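Local structure of probable transcriptional regulator (Rhodococcus jostii, 3HIM) at residues I170-S173 / R174-S178. The protein probably binds DNA as a dimeric transcriptional regulator of the TetR family. Sequence-based numbering, arbitrary orientation.
Sequences IDVS and RWFPS
Asp171 and Arg174, three residues apart on the last turn of helix 158-175, form a buried salt bridge in the TetR-type C-terminal domain, just before the chain leaves the helix at Phe176. The guanidinium comes side-on: Arg174 NE donates to Asp171 OD1 (2.7 Å) in a nearly straight bond, N-H...O 170°, and Arg174 NH2 donates to Asp171 OD2 (2.9 Å) on its syn lone pair. Arg174 bends at chi3 (56°), which folds its head back alongside the carboxylate, and the double grip limits rotation of both groups. Asp171 O takes two backbone donors, Arg174 N and Trp175 N, while Phe176 N closes the final turn on Val172 O at 3.0 Å. With chi1 at 61°, the Trp175 indole folds back along the helix, placing one face over Val172 CA and its CD1 edge 3.3 Å from Asp171 OD2; Val172 CG2 touches Trp175 CZ2. Val172 CG1 packs against Phe176 CB, and a cis peptide follows to Pro177. Ser173 OG bonds to His104 O of helix 89-106, Trp175 leans on Ile187 and Tyr191 of helix 184-198, and Asp171 OD2 is also hydrogen-bonded to Ser167 OG of the second subunit, which puts this helix end at the dimer interface.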
loop_
_atom_site.group_PDB
_atom_site.type_symbol
_atom_site.label_atom_id
_atom_site.label_comp_id
_atom_site.label_asym_id
_atom_site.label_seq_id
_atom_site.Cartn_x
_atom_site.Cartn_y
_atom_site.Cartn_z
ATOM N N ILE B 170 6.207 -1.538 -0.091
ATOM C CA ILE B 170 5.021 -2.263 -0.490
ATOM C C ILE B 170 3.978 -1.353 -1.137
ATOM O O ILE B 170 3.339 -1.752 -2.108
ATOM C CB ILE B 170 4.395 -2.987 0.713
ATOM C CG1 ILE B 170 5.266 -4.189 1.107
ATOM C CG2 ILE B 170 2.942 -3.404 0.395
ATOM C CD1 ILE B 170 5.006 -4.708 2.539
ATOM N N ASP B 171 3.812 -0.132 -0.617
ATOM C CA ASP B 171 2.788 0.758 -1.162
ATOM C C ASP B 171 3.163 1.328 -2.529
ATOM O O ASP B 171 2.300 1.689 -3.310
ATOM C CB ASP B 171 2.432 1.880 -0.192
ATOM C CG ASP B 171 1.140 2.586 -0.576
ATOM O OD1 ASP B 171 0.047 1.958 -0.538
ATOM O OD2 ASP B 171 1.218 3.779 -0.916
ATOM N N VAL B 172 4.459 1.398 -2.813
ATOM C CA VAL B 172 4.932 1.751 -4.150
ATOM C C VAL B 172 4.234 0.872 -5.192
ATOM O O VAL B 172 3.909 1.329 -6.272
ATOM C CB VAL B 172 6.490 1.614 -4.253
ATOM C CG1 VAL B 172 6.980 1.497 -5.725
ATOM C CG2 VAL B 172 7.214 2.761 -3.493
ATOM N N SER B 173 3.993 -0.395 -4.875
ATOM C CA SER B 173 3.380 -1.290 -5.865
ATOM C C SER B 173 1.935 -0.894 -6.181
ATOM O O SER B 173 1.405 -1.256 -7.228
ATOM C CB SER B 173 3.465 -2.762 -5.441
ATOM O OG SER B 173 4.817 -3.173 -5.367
ATOM N N ARG B 174 1.316 -0.146 -5.270
ATOM C CA ARG B 174 -0.040 0.362 -5.463
ATOM C C ARG B 174 -0.059 1.578 -6.373
ATOM O O ARG B 174 -0.783 1.576 -7.352
ATOM C CB ARG B 174 -0.695 0.723 -4.120
ATOM C CG ARG B 174 -2.177 1.163 -4.225
ATOM C CD ARG B 174 -2.736 1.630 -2.856
ATOM N NE ARG B 174 -1.905 2.710 -2.315
ATOM C CZ ARG B 174 -1.957 3.973 -2.718
ATOM N NH1 ARG B 174 -2.841 4.362 -3.643
ATOM N NH2 ARG B 174 -1.130 4.859 -2.190
ATOM N N TRP B 175 0.737 2.605 -6.060
ATOM C CA TRP B 175 0.586 3.916 -6.733
ATOM C C TRP B 175 1.501 4.133 -7.921
ATOM O O TRP B 175 1.256 5.023 -8.727
ATOM C CB TRP B 175 0.741 5.102 -5.756
ATOM C CG TRP B 175 2.102 5.184 -5.079
ATOM C CD1 TRP B 175 2.423 4.735 -3.817
ATOM C CD2 TRP B 175 3.306 5.749 -5.613
ATOM N NE1 TRP B 175 3.756 4.968 -3.546
ATOM C CE2 TRP B 175 4.319 5.600 -4.622
ATOM C CE3 TRP B 175 3.635 6.361 -6.827
ATOM C CZ2 TRP B 175 5.628 6.044 -4.817
ATOM C CZ3 TRP B 175 4.949 6.792 -7.023
ATOM C CH2 TRP B 175 5.926 6.639 -6.017
ATOM N N PHE B 176 2.570 3.353 -8.015
ATOM C CA PHE B 176 3.575 3.601 -9.043
ATOM C C PHE B 176 3.104 3.050 -10.398
ATOM O O PHE B 176 2.438 2.030 -10.440
ATOM C CB PHE B 176 4.889 2.965 -8.610
ATOM C CG PHE B 176 6.030 3.186 -9.557
ATOM C CD1 PHE B 176 6.239 2.315 -10.625
ATOM C CD2 PHE B 176 6.909 4.240 -9.360
ATOM C CE1 PHE B 176 7.294 2.503 -11.504
ATOM C CE2 PHE B 176 7.981 4.444 -10.242
ATOM C CZ PHE B 176 8.172 3.575 -11.308
ATOM N N PRO B 177 3.419 3.743 -11.511
ATOM C CA PRO B 177 4.076 5.051 -11.631
ATOM C C PRO B 177 3.119 6.230 -11.463
ATOM O O PRO B 177 1.934 6.113 -11.786
ATOM C CB PRO B 177 4.606 5.045 -13.062
ATOM C CG PRO B 177 3.672 4.149 -13.812
ATOM C CD PRO B 177 3.176 3.118 -12.826
ATOM N N SER B 178 3.641 7.358 -10.976
ATOM C CA SER B 178 2.873 8.605 -10.881
ATOM C C SER B 178 3.461 9.587 -11.889
ATOM O O SER B 178 4.477 9.290 -12.536
ATOM C CB SER B 178 2.966 9.184 -9.473
ATOM O OG SER B 178 4.278 9.671 -9.241
#